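Local coordinates for protein phosphoribosylaminoimidazole-succinocarboxamide synthase (Saccharomyces cerevisiae, PDB 2CNQ) that joins 5-amino-4-carboxyimidazole ribotide to L-aspartate at the expense of ATP, making SAICAR in de novo purine biosynthesis, at residues I120-G123 / S128-K131; R122-G127 / A247-G252. All coordinates share one frame; numbering follows the deposited sequence.

Interaction 1 (I120-G123 / S128-K131); sequences IVRG and SAWK. With AMZ (aminoimidazole 4-carboxamide ribonucleotide), chain C.
R122 lies with one face of its guanidinium against the methyl group of A129 and presents an edge to the phosphate of the bound nucleotide AMZ. The contact begins below the charge, where CD of R122 meets CB of A129 at 3.5 Å, and continues as that same methyl spreads over one face of the guanidinium. CG2 of I120 sits 3.8 Å above the opposite face, toward the rim, so the flat group is sandwiched between aliphatic carbon from the strand and from the helix. An extended chain from CG to NE carries the charge out from the strand, and a chi4 of -88° turns the guanidinium across that chain, bringing both terminal nitrogens to the phosphate. The phosphorus lies in the guanidinium plane: NH1 reaches OP2 at 2.9 Å with an N-H...O angle of 177°, and NH2 reaches OP1 at 2.9 Å with an angle of 172°.

S128, in the first turn of helix 127-136, grips the same two oxygens from the other segment. Its backbone N donates to OP2 (2.9 Å), while its OG comes within 2.6 Å of OP1 and is also hydrogen-bonded with OD1 of N173. Each of these two oxygens is thus met from both strand and helix. The arrangement is a worked case of phosphate recognition at a helix N-terminus, in which arginine charge and helix dipole would together probably stabilise the negative charge of the phosphate, while carbon on both faces and the paired bonds at its edge limit the turning of the guanidinium.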
loop_
_atom_site.group_PDB
_atom_site.type_symbol
_atom_site.label_atom_id
_atom_site.label_comp_id
_atom_site.label_asym_id
_atom_site.label_seq_id
_atom_site.Cartn_x
_atom_site.Cartn_y
_atom_site.Cartn_z
ATOM N N ILE A 120 -1.331 -7.861 -6.044
ATOM C CA ILE A 120 -0.791 -6.856 -6.908
ATOM C C ILE A 120 -1.558 -6.848 -8.185
ATOM O O ILE A 120 -1.838 -7.879 -8.770
ATOM C CB ILE A 120 0.664 -7.107 -7.159
ATOM C CG1 ILE A 120 1.434 -7.003 -5.867
ATOM C CG2 ILE A 120 1.223 -6.192 -8.207
ATOM C CD1 ILE A 120 2.766 -7.669 -5.927
ATOM N N VAL A 121 -1.905 -5.659 -8.634
ATOM C CA VAL A 121 -2.454 -5.440 -9.941
ATOM C C VAL A 121 -1.549 -4.510 -10.664
ATOM O O VAL A 121 -1.148 -3.506 -10.133
ATOM C CB VAL A 121 -3.860 -4.869 -9.891
ATOM C CG1 VAL A 121 -4.376 -4.684 -11.298
ATOM C CG2 VAL A 121 -4.758 -5.760 -9.116
ATOM N N ARG A 122 -1.243 -4.874 -11.892
ATOM C CA ARG A 122 -0.410 -4.070 -12.741
ATOM C C ARG A 122 -1.201 -3.598 -13.917
ATOM O O ARG A 122 -1.702 -4.380 -14.685
ATOM C CB ARG A 122 0.771 -4.837 -13.225
ATOM C CG ARG A 122 1.558 -5.455 -12.112
ATOM C CD ARG A 122 2.708 -6.239 -12.664
ATOM N NE ARG A 122 3.348 -6.999 -11.626
ATOM C CZ ARG A 122 4.313 -6.557 -10.874
ATOM N NH1 ARG A 122 4.900 -5.417 -11.099
ATOM N NH2 ARG A 122 4.709 -7.305 -9.873
ATOM N N GLY A 123 -1.297 -2.305 -14.059
ATOM C CA GLY A 123 -1.850 -1.741 -15.261
ATOM C C GLY A 123 -0.830 -1.481 -16.314
ATOM O O GLY A 123 -1.157 -1.396 -17.496
ATOM N N SER A 128 9.134 -5.392 -11.232
ATOM C CA SER A 128 9.510 -6.771 -11.379
ATOM C C SER A 128 8.874 -7.388 -12.587
ATOM O O SER A 128 9.401 -8.327 -13.147
ATOM C CB SER A 128 9.182 -7.525 -10.117
ATOM O OG SER A 128 7.821 -7.689 -9.940
ATOM N N ALA A 129 7.746 -6.883 -13.004
ATOM C CA ALA A 129 7.084 -7.398 -14.180
ATOM C C ALA A 129 7.887 -7.116 -15.411
ATOM O O ALA A 129 7.996 -7.945 -16.293
ATOM C CB ALA A 129 5.727 -6.799 -14.300
ATOM N N TRP A 130 8.400 -5.915 -15.516
ATOM C CA TRP A 130 9.197 -5.564 -16.659
ATOM C C TRP A 130 10.437 -6.401 -16.707
ATOM O O TRP A 130 10.828 -6.890 -17.743
ATOM C CB TRP A 130 9.513 -4.087 -16.587
ATOM C CG TRP A 130 10.409 -3.649 -17.674
ATOM C CD1 TRP A 130 11.654 -3.171 -17.526
ATOM C CD2 TRP A 130 10.147 -3.671 -19.090
ATOM N NE1 TRP A 130 12.191 -2.894 -18.748
ATOM C CE2 TRP A 130 11.282 -3.176 -19.723
ATOM C CE3 TRP A 130 9.056 -4.045 -19.873
ATOM C CZ2 TRP A 130 11.375 -3.070 -21.100
ATOM C CZ3 TRP A 130 9.138 -3.914 -21.236
ATOM C CH2 TRP A 130 10.283 -3.423 -21.835
ATOM N N LYS A 131 11.034 -6.625 -15.561
ATOM C CA LYS A 131 12.233 -7.441 -15.529
ATOM C C LYS A 131 11.935 -8.812 -16.062
ATOM O O LYS A 131 12.681 -9.344 -16.877
ATOM C CB LYS A 131 12.737 -7.588 -14.122
ATOM C CG LYS A 131 13.529 -6.432 -13.634
ATOM C CD LYS A 131 13.809 -6.632 -12.166
ATOM C CE LYS A 131 15.037 -5.904 -11.675
ATOM N NZ LYS A 131 14.827 -5.455 -10.268
HETATM O O5 AMZ C . 4.384 -3.959 0.464
HETATM C C6 AMZ C . 4.563 -4.888 -0.295
HETATM N N2 AMZ C . 4.877 -6.115 0.107
HETATM C C3A AMZ C . 4.414 -4.712 -1.727
HETATM C C7A AMZ C . 4.135 -3.539 -2.360
HETATM N N3 AMZ C . 3.849 -2.307 -1.900
HETATM N N1 AMZ C . 4.570 -5.689 -2.638
HETATM C C5 AMZ C . 4.377 -5.138 -3.815
HETATM N N AMZ C . 4.127 -3.818 -3.662
HETATM C C1 AMZ C . 3.797 -2.899 -4.723
HETATM C C2 AMZ C . 4.960 -2.098 -5.228
HETATM C C3 AMZ C . 4.550 -1.797 -6.641
HETATM O O2 AMZ C . 3.651 -0.713 -6.576
HETATM O O1 AMZ C . 5.146 -0.956 -4.417
HETATM O O AMZ C . 3.404 -3.686 -5.811
HETATM C C AMZ C . 3.813 -3.070 -7.023
HETATM C C4 AMZ C . 4.623 -4.026 -7.836
HETATM O O3 AMZ C . 5.911 -4.135 -7.253
HETATM P P AMZ C . 7.028 -4.960 -8.039
HETATM O OP1 AMZ C . 6.655 -6.404 -7.961
HETATM O O4 AMZ C . 8.294 -4.654 -7.274
HETATM O OP2 AMZ C . 7.082 -4.498 -9.459
#

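Interaction 2 (R122-G127 / A247-G252); sequences RGYITG and ASYKVG. With AMZ (aminoimidazole 4-carboxamide ribonucleotide), chain C.
Y124 turns an edge of its ring toward the face of Y249 in an offset edge-to-face pair, with centroids 5.7 Å apart and planes at 83°. Y249 starts this approach far from its partner. With CG anti to the backbone N (chi1 175°), CB and the near end of the ring lead across from the loop 247-252 without meeting 122-127, and the first atom to arrive is CE1, 4.2 Å from CD2 of Y124. CZ comes closer, 4.0 Å from CE2 of Y124, an apolar contact. At the tip, OH settles in the plane of the Y124 ring beside its CD2-CE2 edge, 3.5 Å from CD2. The polar bond of this hydroxyl is made elsewhere, to the carbonyl O of S151.

The first segment then runs on from this pair to the phosphate. G127, with a positive phi of 61°, brings its CA to 3.5 Å from OP2 of AMZ, where a CB would run into that oxygen. At the start of the segment R122 has further partners: NH2 is hydrogen-bonded with NE2 of H140, and NE weakly with OG1 of T160. A leucine in place of R122 would probably leave the phosphate without its two-pronged charged mate and take from H140 this hydrogen bond.

The tyrosine pair lies beside the beginnings of strands 211-223 and 153-159 of the mixed sheet. I212 of strand 211-223 touches both rings, E153 of strand 153-159 adjoins Y124, and Q255 packs on Y249, so the loop between strand 228-245 and helix 261-269 is laid against the connection that leads from strand 113-122 into helix 127-136.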
loop_
_atom_site.group_PDB
_atom_site.type_symbol
_atom_site.label_atom_id
_atom_site.label_comp_id
_atom_site.label_asym_id
_atom_site.label_seq_id
_atom_site.Cartn_x
_atom_site.Cartn_y
_atom_site.Cartn_z
ATOM N N ARG A 122 -1.243 -4.874 -11.892
ATOM C CA ARG A 122 -0.410 -4.070 -12.741
ATOM C C ARG A 122 -1.201 -3.598 -13.917
ATOM O O ARG A 122 -1.702 -4.380 -14.685
ATOM C CB ARG A 122 0.771 -4.837 -13.225
ATOM C CG ARG A 122 1.558 -5.455 -12.112
ATOM C CD ARG A 122 2.708 -6.239 -12.664
ATOM N NE ARG A 122 3.348 -6.999 -11.626
ATOM C CZ ARG A 122 4.313 -6.557 -10.874
ATOM N NH1 ARG A 122 4.900 -5.417 -11.099
ATOM N NH2 ARG A 122 4.709 -7.305 -9.873
ATOM N N GLY A 123 -1.297 -2.305 -14.059
ATOM C CA GLY A 123 -1.850 -1.741 -15.261
ATOM C C GLY A 123 -0.830 -1.481 -16.314
ATOM O O GLY A 123 -1.157 -1.396 -17.496
ATOM N N TYR A 124 0.408 -1.340 -15.899
ATOM C CA TYR A 124 1.495 -0.931 -16.727
ATOM C C TYR A 124 2.657 -1.758 -16.337
ATOM O O TYR A 124 2.807 -2.167 -15.189
ATOM C CB TYR A 124 1.825 0.521 -16.491
ATOM C CG TYR A 124 0.721 1.442 -16.860
ATOM C CD1 TYR A 124 -0.410 1.550 -16.077
ATOM C CD2 TYR A 124 0.803 2.212 -17.990
ATOM C CE1 TYR A 124 -1.416 2.394 -16.433
ATOM C CE2 TYR A 124 -0.212 3.065 -18.333
ATOM C CZ TYR A 124 -1.312 3.142 -17.560
ATOM O OH TYR A 124 -2.333 3.981 -17.867
ATOM N N ILE A 125 3.521 -2.014 -17.300
ATOM C CA ILE A 125 4.602 -2.916 -17.061
ATOM C C ILE A 125 5.805 -2.186 -16.565
ATOM O O ILE A 125 6.379 -1.361 -17.244
ATOM C CB ILE A 125 4.864 -3.773 -18.285
ATOM C CG1 ILE A 125 5.781 -4.902 -17.900
ATOM C CG2 ILE A 125 5.371 -3.012 -19.490
ATOM C CD1 ILE A 125 5.877 -5.969 -18.936
ATOM N N THR A 126 6.212 -2.501 -15.352
ATOM C CA THR A 126 7.333 -1.886 -14.738
ATOM C C THR A 126 7.818 -2.793 -13.655
ATOM O O THR A 126 7.292 -3.851 -13.421
ATOM C CB THR A 126 6.954 -0.493 -14.204
ATOM O OG1 THR A 126 8.119 0.167 -13.775
ATOM C CG2 THR A 126 5.993 -0.550 -13.064
ATOM N N GLY A 127 8.868 -2.405 -12.995
ATOM C CA GLY A 127 9.266 -3.101 -11.813
ATOM C C GLY A 127 9.590 -4.525 -12.097
ATOM O O GLY A 127 10.217 -4.861 -13.099
ATOM N N ALA A 247 1.067 13.312 -17.576
ATOM C CA ALA A 247 1.588 14.199 -18.579
ATOM C C ALA A 247 3.033 13.939 -18.902
ATOM O O ALA A 247 3.447 14.223 -20.004
ATOM C CB ALA A 247 1.397 15.601 -18.145
ATOM N N SER A 248 3.815 13.446 -17.967
ATOM C CA SER A 248 5.196 13.155 -18.246
ATOM C C SER A 248 5.397 11.744 -18.697
ATOM O O SER A 248 6.488 11.370 -19.029
ATOM C CB SER A 248 6.083 13.580 -17.100
ATOM O OG SER A 248 5.903 12.673 -16.059
ATOM N N TYR A 249 4.354 10.957 -18.715
ATOM C CA TYR A 249 4.470 9.578 -19.065
ATOM C C TYR A 249 4.988 9.418 -20.477
ATOM O O TYR A 249 4.539 10.060 -21.398
ATOM C CB TYR A 249 3.115 8.977 -18.939
ATOM C CG TYR A 249 3.015 7.571 -19.380
ATOM C CD1 TYR A 249 3.567 6.550 -18.657
ATOM C CD2 TYR A 249 2.313 7.255 -20.524
ATOM C CE1 TYR A 249 3.427 5.266 -19.067
ATOM C CE2 TYR A 249 2.150 5.969 -20.927
ATOM C CZ TYR A 249 2.710 4.970 -20.199
ATOM O OH TYR A 249 2.516 3.692 -20.632
ATOM N N LYS A 250 5.951 8.524 -20.615
ATOM C CA LYS A 250 6.515 8.216 -21.888
ATOM C C LYS A 250 6.904 6.786 -21.862
ATOM O O LYS A 250 7.735 6.386 -21.088
ATOM C CB LYS A 250 7.730 9.064 -22.154
ATOM C CG LYS A 250 8.275 8.805 -23.540
ATOM C CD LYS A 250 9.388 9.735 -23.892
ATOM C CE LYS A 250 9.866 9.476 -25.299
ATOM N NZ LYS A 250 10.916 10.433 -25.680
ATOM N N VAL A 251 6.337 6.019 -22.757
ATOM C CA VAL A 251 6.632 4.633 -22.795
ATOM C C VAL A 251 8.041 4.457 -23.281
ATOM O O VAL A 251 8.581 5.280 -24.005
ATOM C CB VAL A 251 5.728 3.768 -23.672
ATOM C CG1 VAL A 251 4.380 3.609 -23.017
ATOM C CG2 VAL A 251 5.667 4.277 -25.126
ATOM N N GLY A 252 8.623 3.350 -22.887
ATOM C CA GLY A 252 9.938 2.981 -23.333
ATOM C C GLY A 252 11.033 3.427 -22.408
ATOM O O GLY A 252 12.199 3.336 -22.746
HETATM O O5 AMZ C . 4.384 -3.959 0.464
HETATM C C6 AMZ C . 4.563 -4.888 -0.295
HETATM N N2 AMZ C . 4.877 -6.115 0.107
HETATM C C3A AMZ C . 4.414 -4.712 -1.727
HETATM C C7A AMZ C . 4.135 -3.539 -2.360
HETATM N N3 AMZ C . 3.849 -2.307 -1.900
HETATM N N1 AMZ C . 4.570 -5.689 -2.638
HETATM C C5 AMZ C . 4.377 -5.138 -3.815
HETATM N N AMZ C . 4.127 -3.818 -3.662
HETATM C C1 AMZ C . 3.797 -2.899 -4.723
HETATM C C2 AMZ C . 4.960 -2.098 -5.228
HETATM C C3 AMZ C . 4.550 -1.797 -6.641
HETATM O O2 AMZ C . 3.651 -0.713 -6.576
HETATM O O1 AMZ C . 5.146 -0.956 -4.417
HETATM O O AMZ C . 3.404 -3.686 -5.811
HETATM C C AMZ C . 3.813 -3.070 -7.023
HETATM C C4 AMZ C . 4.623 -4.026 -7.836
HETATM O O3 AMZ C . 5.911 -4.135 -7.253
HETATM P P AMZ C . 7.028 -4.960 -8.039
HETATM O OP1 AMZ C . 6.655 -6.404 -7.961
HETATM O O4 AMZ C . 8.294 -4.654 -7.274
HETATM O OP2 AMZ C . 7.082 -4.498 -9.459
#

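Interactions 1 and 2 share R122 and G123, and their centres lie 10 Å apart. The end of strand 113-122 and the start of helix 127-136 hold the AMZ phosphate in interaction 1, whereas the connection between them meets 247-252 in interaction 2. They also touch directly, where W130 N packs 3.7 Å from I125 CG1. Interaction 1 belongs to the active site, with the S128 side chain about 6 Å from succinate and about 7 Å from ADP. Interaction 2 is more remote: the side chain of Y124 is about 13 Å from the bound succinic acid. Its tyrosine pair joins the strand-to-helix connection to a loop 120 residues further along the chain.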